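Local coordinates for outer membrane protein OMP121 (Bacteroides thetaiotaomicron, PDB 5FQ8) that probably imports nutrients across the outer membrane as a TonB-dependent receptor, a plugged transmembrane beta barrel, and binds calcium and magnesium ions, at residues K387-Y392 and T401-L406; E456-I461 and N481-K486; Y102-V107 and I164-G169. All blocks are in the same frame, centred on the assembly; numbering follows the deposited sequence.

Interaction 1: K387-Y392 and T401-L406; sequences KFQLDY and TYRMGL. With KR0 (3-decanoyloxypropyl decanoate), chain K; C8E ((hydroxyethyloxy)tri(ethyloxy)octane), chain U.
T401 opens the 401-406 side of this antiparallel hairpin: its OG1 donates to the anti lone pair of D391 OD1, while the syn lone pair of D391 OD2 receives Q389 NE2. On the opposite face of the strand Y402, CG anti to its backbone N (chi1 171°), lays one ring face under the lipid KR0, whose C21 sits 3.5 Å above the plane and toward the rim. Y402 CD2 also lies 4.2 Å from F388 CD2, near the plane of the F388 ring, and F388 itself meets F261 of the second subunit. R403 returns to the polar face. Its NE points in the guanidinium plane at Q389 OE1, 3.1 Å away, an oxygen that also accepts from K387 NZ, and K387 NZ reaches D105 O of the plug as well. M404 forms a hydrogen-bonded pair with F388, M404 N to F388 O being 3.0 Å. Its extended chain brings SD within 3.7 Å of KR0 C9 and CE to the detergent C8E. G405 faces K387 without a side chain, and L406 CB approaches C8E O15. One barrel wall thus presents aromatic and thioether groups to lipid and partner subunit, and hydrogen-bonding groups to the interior, where Q389 OE1 probably eases the proximity of two cations.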
loop_
_atom_site.group_PDB
_atom_site.type_symbol
_atom_site.label_atom_id
_atom_site.label_comp_id
_atom_site.label_asym_id
_atom_site.label_seq_id
_atom_site.Cartn_x
_atom_site.Cartn_y
_atom_site.Cartn_z
ATOM N N LYS B 387 -2.328 29.927 20.384
ATOM C CA LYS B 387 -1.887 31.249 19.970
ATOM C C LYS B 387 -1.014 31.879 21.039
ATOM O O LYS B 387 -1.001 31.448 22.187
ATOM C CB LYS B 387 -3.073 32.156 19.661
ATOM C CG LYS B 387 -3.711 32.764 20.865
ATOM C CD LYS B 387 -4.111 34.185 20.574
ATOM C CE LYS B 387 -4.466 34.937 21.838
ATOM N NZ LYS B 387 -5.044 36.275 21.554
ATOM N N PHE B 388 -0.263 32.891 20.621
ATOM C CA PHE B 388 0.489 33.773 21.497
ATOM C C PHE B 388 0.192 35.200 21.082
ATOM O O PHE B 388 0.264 35.536 19.902
ATOM C CB PHE B 388 1.997 33.523 21.434
ATOM C CG PHE B 388 2.820 34.571 22.155
ATOM C CD1 PHE B 388 3.056 34.466 23.510
ATOM C CD2 PHE B 388 3.354 35.649 21.478
ATOM C CE1 PHE B 388 3.798 35.407 24.173
ATOM C CE2 PHE B 388 4.090 36.605 22.144
ATOM C CZ PHE B 388 4.316 36.480 23.492
ATOM N N GLN B 389 -0.125 36.043 22.045
ATOM C CA GLN B 389 -0.401 37.436 21.759
ATOM C C GLN B 389 0.398 38.303 22.703
ATOM O O GLN B 389 0.462 38.020 23.900
ATOM C CB GLN B 389 -1.883 37.747 21.890
ATOM C CG GLN B 389 -2.229 39.100 21.380
ATOM C CD GLN B 389 -3.700 39.330 21.388
ATOM O OE1 GLN B 389 -4.434 38.752 20.592
ATOM N NE2 GLN B 389 -4.157 40.164 22.306
ATOM N N LEU B 390 1.005 39.349 22.156
ATOM C CA LEU B 390 1.763 40.344 22.904
ATOM C C LEU B 390 1.115 41.690 22.641
ATOM O O LEU B 390 1.169 42.191 21.516
ATOM C CB LEU B 390 3.226 40.364 22.473
ATOM C CG LEU B 390 4.129 41.331 23.207
ATOM C CD1 LEU B 390 4.123 40.901 24.626
ATOM C CD2 LEU B 390 5.521 41.279 22.657
ATOM N N ASP B 391 0.500 42.265 23.667
ATOM C CA ASP B 391 -0.072 43.599 23.584
ATOM C C ASP B 391 0.825 44.575 24.322
ATOM O O ASP B 391 1.299 44.276 25.415
ATOM C CB ASP B 391 -1.467 43.639 24.197
ATOM C CG ASP B 391 -2.485 42.930 23.361
ATOM O OD1 ASP B 391 -2.844 43.454 22.289
ATOM O OD2 ASP B 391 -2.937 41.855 23.792
ATOM N N TYR B 392 1.052 45.741 23.734
ATOM C CA TYR B 392 1.863 46.758 24.391
ATOM C C TYR B 392 1.308 48.133 24.061
ATOM O O TYR B 392 1.373 48.567 22.911
ATOM C CB TYR B 392 3.319 46.651 23.973
ATOM C CG TYR B 392 4.223 47.613 24.686
ATOM C CD1 TYR B 392 4.596 47.388 25.999
ATOM C CD2 TYR B 392 4.708 48.746 24.048
ATOM C CE1 TYR B 392 5.414 48.264 26.658
ATOM C CE2 TYR B 392 5.536 49.624 24.698
ATOM C CZ TYR B 392 5.882 49.376 26.003
ATOM O OH TYR B 392 6.700 50.236 26.682
ATOM N N THR B 401 0.250 45.115 18.821
ATOM C CA THR B 401 -0.218 43.755 19.031
ATOM C C THR B 401 0.465 42.811 18.060
ATOM O O THR B 401 0.406 43.013 16.848
ATOM C CB THR B 401 -1.730 43.670 18.877
ATOM O OG1 THR B 401 -2.347 44.292 20.003
ATOM C CG2 THR B 401 -2.161 42.236 18.823
ATOM N N TYR B 402 1.123 41.792 18.598
ATOM C CA TYR B 402 1.610 40.668 17.819
ATOM C C TYR B 402 0.828 39.435 18.226
ATOM O O TYR B 402 0.740 39.115 19.412
ATOM C CB TYR B 402 3.107 40.434 18.026
ATOM C CG TYR B 402 3.589 39.141 17.395
ATOM C CD1 TYR B 402 3.518 38.947 16.024
ATOM C CD2 TYR B 402 4.104 38.114 18.171
ATOM C CE1 TYR B 402 3.940 37.777 15.450
ATOM C CE2 TYR B 402 4.526 36.946 17.601
ATOM C CZ TYR B 402 4.446 36.785 16.244
ATOM O OH TYR B 402 4.873 35.617 15.673
ATOM N N ARG B 403 0.261 38.753 17.249
ATOM C CA ARG B 403 -0.489 37.535 17.499
ATOM C C ARG B 403 -0.073 36.490 16.483
ATOM O O ARG B 403 0.075 36.796 15.301
ATOM C CB ARG B 403 -1.975 37.792 17.412
ATOM C CG ARG B 403 -2.814 36.555 17.432
ATOM C CD ARG B 403 -4.186 36.879 16.890
ATOM N NE ARG B 403 -4.699 38.078 17.531
ATOM C CZ ARG B 403 -5.506 38.950 16.948
ATOM N NH1 ARG B 403 -5.889 38.760 15.696
ATOM N NH2 ARG B 403 -5.915 40.016 17.621
ATOM N N MET B 404 0.128 35.267 16.948
ATOM C CA MET B 404 0.627 34.179 16.123
ATOM C C MET B 404 -0.165 32.933 16.446
ATOM O O MET B 404 -0.341 32.599 17.615
ATOM C CB MET B 404 2.120 33.926 16.362
ATOM C CG MET B 404 2.634 32.597 15.807
ATOM S SD MET B 404 4.429 32.449 15.777
ATOM C CE MET B 404 4.602 30.785 15.191
ATOM N N GLY B 405 -0.647 32.249 15.422
ATOM C CA GLY B 405 -1.418 31.040 15.606
ATOM C C GLY B 405 -0.743 29.864 14.937
ATOM O O GLY B 405 -0.082 30.012 13.914
ATOM N N LEU B 406 -0.910 28.691 15.538
ATOM C CA LEU B 406 -0.436 27.436 14.983
ATOM C C LEU B 406 -1.517 26.395 15.174
ATOM O O LEU B 406 -2.085 26.297 16.259
ATOM C CB LEU B 406 0.850 26.968 15.655
ATOM C CG LEU B 406 1.419 25.645 15.161
ATOM C CD1 LEU B 406 2.400 25.946 14.093
ATOM C CD2 LEU B 406 2.084 24.888 16.260
HETATM C C1 KR0 K . 4.786 33.863 6.255
HETATM O O1 KR0 K . 4.920 35.043 7.043
HETATM C C2 KR0 K . 3.740 33.008 6.937
HETATM C C3 KR0 K . 4.369 31.793 7.581
HETATM C C4 KR0 K . 8.949 31.791 11.666
HETATM O O4 KR0 K . 5.102 32.118 8.757
HETATM C C5 KR0 K . 5.961 31.083 9.308
HETATM C C6 KR0 K . 8.182 32.758 12.574
HETATM C C7 KR0 K . 6.117 35.281 7.834
HETATM C C8 KR0 K . 8.652 32.762 14.030
HETATM O O8 KR0 K . 6.018 30.030 8.716
HETATM C C9 KR0 K . 7.771 33.652 14.916
HETATM O O9 KR0 K . 7.210 35.085 7.343
HETATM C C10 KR0 K . 6.758 31.263 10.575
HETATM C C11 KR0 K . 8.235 31.558 10.329
HETATM C C12 KR0 K . 6.027 35.768 9.257
HETATM C C13 KR0 K . 7.053 36.873 9.468
HETATM C C14 KR0 K . 8.429 33.991 16.259
HETATM C C15 KR0 K . 7.443 34.548 17.282
HETATM C C16 KR0 K . 8.032 34.654 18.669
HETATM C C17 KR0 K . 6.706 37.751 10.665
HETATM C C18 KR0 K . 7.475 37.385 11.928
HETATM C C19 KR0 K . 6.947 38.206 13.102
HETATM C C20 KR0 K . 7.847 38.177 14.334
HETATM C C21 KR0 K . 7.216 38.969 15.481
HETATM C C22 KR0 K . 8.237 39.342 16.557
HETATM C C23 KR0 K . 7.614 39.867 17.835
HETATM C C8 C8E U . 7.664 27.028 12.244
HETATM O O9 C8E U . 6.796 26.767 13.322
HETATM C C10 C8E U . 6.932 27.778 14.290
HETATM C C11 C8E U . 6.735 27.247 15.707
HETATM O O12 C8E U . 6.187 28.304 16.464
HETATM C C13 C8E U . 5.938 27.998 17.814
HETATM C C14 C8E U . 5.048 29.096 18.392
HETATM O O15 C8E U . 3.740 29.005 17.870
HETATM C C16 C8E U . 2.822 29.754 18.628
#

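Interaction 2: E456-I461 and N481-K486; sequences EINQDI and NGNERK. With KR0 (3-decanoyloxypropyl decanoate), chain K.
N458 leaves its strand with CG anti to the backbone N (chi1 -166°), which swings the amide toward 481-486. Its CB lies 4.0 Å from N483 ND2, and its CG is 3.7 Å from N481 ND2. At the tip, OD1 accepts from both asparagines: N483 ND2 comes in the carbonyl plane on a lone pair, whereas N481 ND2 stands above that plane, with a straight N-H (170°). The other branch, ND2, is 2.7 Å from D460 OD2. An alanine here would remove the acceptor that both N481 and N483 share and would probably loosen their amides. These residues line the inner face of a hairpin in the transmembrane beta barrel of a TonB-dependent receptor, close to the plug loop at P108. N481 ND2 also donates to Q459 O, which already holds G482 N, and N481 OD1 binds R545. On the lipid side, Q459 OE1 comes within 3.1 Å of KR0 C12, and I457 and E484 lie beside the ester that holds KR0 O8. G482 lets the lipid lie close to the strand, since a CB here would run into KR0 O1. E484 OE2 is salt-bridged to R522. Back on the inner face, E456 CG packs alongside R485 CG at 3.7 Å, OE2 bonds N110, and R485 NE turns to N483 OD1.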
loop_
_atom_site.group_PDB
_atom_site.type_symbol
_atom_site.label_atom_id
_atom_site.label_comp_id
_atom_site.label_asym_id
_atom_site.label_seq_id
_atom_site.Cartn_x
_atom_site.Cartn_y
_atom_site.Cartn_z
ATOM N N GLU B 456 -1.285 24.782 9.644
ATOM C CA GLU B 456 -1.480 26.156 9.224
ATOM C C GLU B 456 -0.803 27.079 10.218
ATOM O O GLU B 456 -0.735 26.788 11.409
ATOM C CB GLU B 456 -2.955 26.508 9.113
ATOM C CG GLU B 456 -3.829 25.419 8.486
ATOM C CD GLU B 456 -5.290 25.807 8.435
ATOM O OE1 GLU B 456 -5.615 26.877 8.987
ATOM O OE2 GLU B 456 -6.104 25.058 7.849
ATOM N N ILE B 457 -0.282 28.189 9.722
ATOM C CA ILE B 457 0.365 29.163 10.585
ATOM C C ILE B 457 -0.115 30.540 10.187
ATOM O O ILE B 457 -0.142 30.876 9.001
ATOM C CB ILE B 457 1.898 29.102 10.505
ATOM C CG1 ILE B 457 2.411 27.858 11.197
ATOM C CG2 ILE B 457 2.500 30.323 11.150
ATOM C CD1 ILE B 457 3.889 27.683 11.039
ATOM N N ASN B 458 -0.490 31.340 11.175
ATOM C CA ASN B 458 -1.001 32.671 10.924
ATOM C C ASN B 458 -0.282 33.656 11.817
ATOM O O ASN B 458 -0.121 33.410 13.010
ATOM C CB ASN B 458 -2.504 32.720 11.157
ATOM C CG ASN B 458 -3.122 33.955 10.592
ATOM O OD1 ASN B 458 -3.234 34.100 9.380
ATOM N ND2 ASN B 458 -3.524 34.868 11.465
ATOM N N GLN B 459 0.158 34.760 11.241
ATOM C CA GLN B 459 0.864 35.772 12.007
ATOM C C GLN B 459 0.300 37.135 11.674
ATOM O O GLN B 459 0.141 37.474 10.499
ATOM C CB GLN B 459 2.359 35.716 11.739
ATOM C CG GLN B 459 2.954 34.430 12.240
ATOM C CD GLN B 459 4.418 34.529 12.490
ATOM O OE1 GLN B 459 5.042 35.518 12.135
ATOM N NE2 GLN B 459 4.987 33.506 13.116
ATOM N N ASP B 460 -0.016 37.901 12.710
ATOM C CA ASP B 460 -0.515 39.251 12.554
ATOM C C ASP B 460 0.343 40.200 13.364
ATOM O O ASP B 460 0.649 39.933 14.529
ATOM C CB ASP B 460 -1.971 39.345 12.983
ATOM C CG ASP B 460 -2.895 38.645 12.030
ATOM O OD1 ASP B 460 -3.304 39.270 11.026
ATOM O OD2 ASP B 460 -3.207 37.467 12.285
ATOM N N ILE B 461 0.757 41.289 12.732
ATOM C CA ILE B 461 1.407 42.407 13.400
ATOM C C ILE B 461 0.543 43.626 13.138
ATOM O O ILE B 461 0.204 43.906 11.985
ATOM C CB ILE B 461 2.840 42.618 12.894
ATOM C CG1 ILE B 461 3.637 41.343 13.054
ATOM C CG2 ILE B 461 3.532 43.689 13.665
ATOM C CD1 ILE B 461 4.997 41.438 12.437
ATOM N N ASN B 481 -0.561 40.629 7.636
ATOM C CA ASN B 481 -0.977 39.243 7.793
ATOM C C ASN B 481 -0.016 38.331 7.042
ATOM O O ASN B 481 0.495 38.694 5.982
ATOM C CB ASN B 481 -2.406 39.036 7.301
ATOM C CG ASN B 481 -2.937 37.670 7.645
ATOM O OD1 ASN B 481 -3.718 37.083 6.905
ATOM N ND2 ASN B 481 -2.499 37.145 8.768
ATOM N N GLY B 482 0.239 37.156 7.606
ATOM C CA GLY B 482 1.026 36.152 6.929
ATOM C C GLY B 482 0.467 34.774 7.183
ATOM O O GLY B 482 0.336 34.357 8.335
ATOM N N ASN B 483 0.131 34.059 6.124
ATOM C CA ASN B 483 -0.569 32.791 6.237
ATOM C C ASN B 483 0.205 31.692 5.515
ATOM O O ASN B 483 0.803 31.931 4.466
ATOM C CB ASN B 483 -1.971 32.919 5.667
ATOM C CG ASN B 483 -2.849 31.763 6.038
ATOM O OD1 ASN B 483 -3.261 30.973 5.189
ATOM N ND2 ASN B 483 -3.137 31.644 7.319
ATOM N N GLU B 484 0.183 30.488 6.075
ATOM C CA GLU B 484 0.844 29.341 5.474
ATOM C C GLU B 484 0.032 28.106 5.818
ATOM O O GLU B 484 -0.074 27.747 6.984
ATOM C CB GLU B 484 2.274 29.211 5.979
ATOM C CG GLU B 484 3.109 28.214 5.196
ATOM C CD GLU B 484 4.390 27.833 5.886
ATOM O OE1 GLU B 484 4.354 26.972 6.787
ATOM O OE2 GLU B 484 5.439 28.400 5.529
ATOM N N ARG B 485 -0.529 27.448 4.818
ATOM C CA ARG B 485 -1.359 26.272 5.040
ATOM C C ARG B 485 -0.757 25.097 4.286
ATOM O O ARG B 485 -0.386 25.232 3.120
ATOM C CB ARG B 485 -2.807 26.535 4.609
ATOM C CG ARG B 485 -3.523 27.548 5.483
ATOM C CD ARG B 485 -4.977 27.721 5.114
ATOM N NE ARG B 485 -5.143 28.739 4.091
ATOM C CZ ARG B 485 -6.215 28.834 3.332
ATOM N NH1 ARG B 485 -7.190 27.969 3.497
ATOM N NH2 ARG B 485 -6.309 29.778 2.419
ATOM N N LYS B 486 -0.649 23.954 4.953
ATOM C CA LYS B 486 0.014 22.795 4.380
ATOM C C LYS B 486 -0.753 21.544 4.750
ATOM O O LYS B 486 -1.180 21.383 5.889
ATOM C CB LYS B 486 1.462 22.688 4.864
ATOM C CG LYS B 486 2.253 21.505 4.340
ATOM C CD LYS B 486 3.637 21.471 4.949
ATOM C CE LYS B 486 4.481 20.356 4.376
ATOM N NZ LYS B 486 5.786 20.186 5.064
HETATM C C1 KR0 K . 4.786 33.863 6.255
HETATM O O1 KR0 K . 4.920 35.043 7.043
HETATM C C2 KR0 K . 3.740 33.008 6.937
HETATM C C3 KR0 K . 4.369 31.793 7.581
HETATM C C4 KR0 K . 8.949 31.791 11.666
HETATM O O4 KR0 K . 5.102 32.118 8.757
HETATM C C5 KR0 K . 5.961 31.083 9.308
HETATM C C6 KR0 K . 8.182 32.758 12.574
HETATM C C7 KR0 K . 6.117 35.281 7.834
HETATM C C8 KR0 K . 8.652 32.762 14.030
HETATM O O8 KR0 K . 6.018 30.030 8.716
HETATM C C9 KR0 K . 7.771 33.652 14.916
HETATM O O9 KR0 K . 7.210 35.085 7.343
HETATM C C10 KR0 K . 6.758 31.263 10.575
HETATM C C11 KR0 K . 8.235 31.558 10.329
HETATM C C12 KR0 K . 6.027 35.768 9.257
HETATM C C13 KR0 K . 7.053 36.873 9.468
HETATM C C14 KR0 K . 8.429 33.991 16.259
HETATM C C15 KR0 K . 7.443 34.548 17.282
HETATM C C16 KR0 K . 8.032 34.654 18.669
HETATM C C17 KR0 K . 6.706 37.751 10.665
HETATM C C18 KR0 K . 7.475 37.385 11.928
HETATM C C19 KR0 K . 6.947 38.206 13.102
HETATM C C20 KR0 K . 7.847 38.177 14.334
HETATM C C21 KR0 K . 7.216 38.969 15.481
HETATM C C22 KR0 K . 8.237 39.342 16.557
HETATM C C23 KR0 K . 7.614 39.867 17.835
HETATM O O HOH W 1 -4.718 29.103 9.012
#

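Interaction 3: Y102-V107 and I164-G169; sequences YVVDGV and ITTKSG
I164 loses the most surface to the other segment, but its side chain packs elsewhere, on I133, V138 and M141, with CG1 anti to the carbonyl carbon (chi1 -69°) and the chain extended beyond. I164 N donates to V103 O at 2.8 Å, the nitrogen lying nearly along the C=O axis. V103 is also backbone-bonded to V162, so the carbonyl of V103 continues the parallel pairing of strands 101-103 and 161-166 in the mixed four-stranded sheet of the plug domain, where 101-103 is an outermost strand. Beyond V103 the chain leaves the sheet. V104, with one methyl branch anti to its backbone N (chi1 162°), brings CG1 to 4.5 Å from T166 CG2, and its N is bonded to V107 O across a short turn that contains a cis peptide between D105 and G106. Within that turn the D105 carboxylate ends close to 164-169, and its side chain crosses that of T166 obliquely. T166 places OG1 in the crowded position between backbone N and carbonyl carbon (chi1 46°). The first bond of T165 leads away from 102-107, and its side chain touches N140, although its CG2 remains 4.2 Å from D105 OD1.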
loop_
_atom_site.group_PDB
_atom_site.type_symbol
_atom_site.label_atom_id
_atom_site.label_comp_id
_atom_site.label_asym_id
_atom_site.label_seq_id
_atom_site.Cartn_x
_atom_site.Cartn_y
_atom_site.Cartn_z
ATOM N N TYR B 102 -13.817 30.298 10.786
ATOM C CA TYR B 102 -13.877 30.239 12.234
ATOM C C TYR B 102 -12.654 30.926 12.830
ATOM O O TYR B 102 -11.523 30.577 12.497
ATOM C CB TYR B 102 -13.941 28.789 12.697
ATOM C CG TYR B 102 -15.224 28.068 12.407
ATOM C CD1 TYR B 102 -15.466 27.519 11.166
ATOM C CD2 TYR B 102 -16.181 27.894 13.392
ATOM C CE1 TYR B 102 -16.620 26.828 10.903
ATOM C CE2 TYR B 102 -17.331 27.206 13.137
ATOM C CZ TYR B 102 -17.549 26.672 11.885
ATOM O OH TYR B 102 -18.698 25.978 11.616
ATOM N N VAL B 103 -12.871 31.892 13.716
ATOM C CA VAL B 103 -11.797 32.652 14.352
ATOM C C VAL B 103 -11.967 32.551 15.862
ATOM O O VAL B 103 -13.027 32.892 16.385
ATOM C CB VAL B 103 -11.817 34.126 13.906
ATOM C CG1 VAL B 103 -10.707 34.882 14.542
ATOM C CG2 VAL B 103 -11.710 34.225 12.416
ATOM N N VAL B 104 -10.948 32.090 16.572
ATOM C CA VAL B 104 -11.146 31.683 17.958
ATOM C C VAL B 104 -10.632 32.709 18.969
ATOM O O VAL B 104 -11.371 33.106 19.866
ATOM C CB VAL B 104 -10.579 30.278 18.229
ATOM C CG1 VAL B 104 -10.410 30.087 19.693
ATOM C CG2 VAL B 104 -11.563 29.256 17.726
ATOM N N ASP B 105 -9.391 33.161 18.894
ATOM C CA ASP B 105 -9.036 34.127 19.947
ATOM C C ASP B 105 -7.967 35.188 19.704
ATOM O O ASP B 105 -7.155 35.395 20.595
ATOM C CB ASP B 105 -8.583 33.369 21.207
ATOM C CG ASP B 105 -9.709 33.113 22.203
ATOM O OD1 ASP B 105 -10.595 33.968 22.362
ATOM O OD2 ASP B 105 -9.697 32.038 22.844
ATOM N N GLY B 106 -7.930 35.885 18.570
ATOM C CA GLY B 106 -8.712 35.633 17.386
ATOM C C GLY B 106 -7.740 35.199 16.313
ATOM O O GLY B 106 -7.130 36.015 15.620
ATOM N N VAL B 107 -7.569 33.891 16.220
ATOM C CA VAL B 107 -6.700 33.261 15.246
ATOM C C VAL B 107 -7.553 32.330 14.403
ATOM O O VAL B 107 -8.398 31.624 14.956
ATOM C CB VAL B 107 -5.574 32.475 15.934
ATOM C CG1 VAL B 107 -4.769 31.696 14.894
ATOM C CG2 VAL B 107 -4.717 33.418 16.729
ATOM N N ILE B 164 -15.471 33.213 17.729
ATOM C CA ILE B 164 -15.699 32.616 19.037
ATOM C C ILE B 164 -14.784 33.286 20.055
ATOM O O ILE B 164 -13.689 33.739 19.720
ATOM C CB ILE B 164 -15.491 31.092 18.970
ATOM C CG1 ILE B 164 -16.610 30.469 18.151
ATOM C CG2 ILE B 164 -15.470 30.466 20.343
ATOM C CD1 ILE B 164 -16.574 28.975 18.161
ATOM N N THR B 165 -15.265 33.428 21.292
ATOM C CA THR B 165 -14.459 33.978 22.377
ATOM C C THR B 165 -14.569 33.068 23.585
ATOM O O THR B 165 -15.671 32.786 24.058
ATOM C CB THR B 165 -14.883 35.398 22.742
ATOM O OG1 THR B 165 -14.728 36.257 21.612
ATOM C CG2 THR B 165 -14.018 35.917 23.838
ATOM N N THR B 166 -13.433 32.612 24.078
ATOM C CA THR B 166 -13.385 31.603 25.121
ATOM C C THR B 166 -13.334 32.243 26.506
ATOM O O THR B 166 -12.979 33.411 26.667
ATOM C CB THR B 166 -12.176 30.708 24.884
ATOM O OG1 THR B 166 -11.042 31.526 24.591
ATOM C CG2 THR B 166 -12.415 29.823 23.697
ATOM N N LYS B 167 -13.698 31.461 27.517
ATOM C CA LYS B 167 -13.800 31.990 28.875
ATOM C C LYS B 167 -12.427 32.276 29.465
ATOM O O LYS B 167 -11.447 31.601 29.158
ATOM C CB LYS B 167 -14.546 31.006 29.773
ATOM C CG LYS B 167 -16.015 30.844 29.453
ATOM C CD LYS B 167 -16.576 29.597 30.088
ATOM C CE LYS B 167 -18.073 29.502 29.924
ATOM N NZ LYS B 167 -18.646 28.302 30.587
ATOM N N SER B 168 -12.363 33.289 30.329
ATOM C CA SER B 168 -11.113 33.651 30.986
ATOM C C SER B 168 -11.207 33.472 32.491
ATOM O O SER B 168 -11.572 32.402 32.965
ATOM C CB SER B 168 -10.727 35.084 30.658
ATOM O OG SER B 168 -10.775 35.307 29.268
ATOM N N GLY B 169 -10.892 34.515 33.255
ATOM C CA GLY B 169 -10.669 34.394 34.675
ATOM C C GLY B 169 -11.775 34.960 35.552
ATOM O O GLY B 169 -12.697 35.638 35.111
#

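Interactions 1 and 2 are buried hairpin contacts of the same barrel wall, joined through neighbouring strands 398-417 and 446-469, with centres about 12 Å apart. R403 O and D460 N, and G405 N and N458 O, probably continue the pairing from one to the other, and both border the one KR0 lipid. Their inner faces differ: cationic groups gather round a glutamine in interaction 1, asparagine amides in interaction 2. Interaction 3, only partly buried, belongs to the plug instead, and depends on a single cross-segment backbone bond, with little side-chain contact beside it. It reaches interaction 1 through K387 NZ to D105 O and V107 against R403 and G405, but does not touch interaction 2.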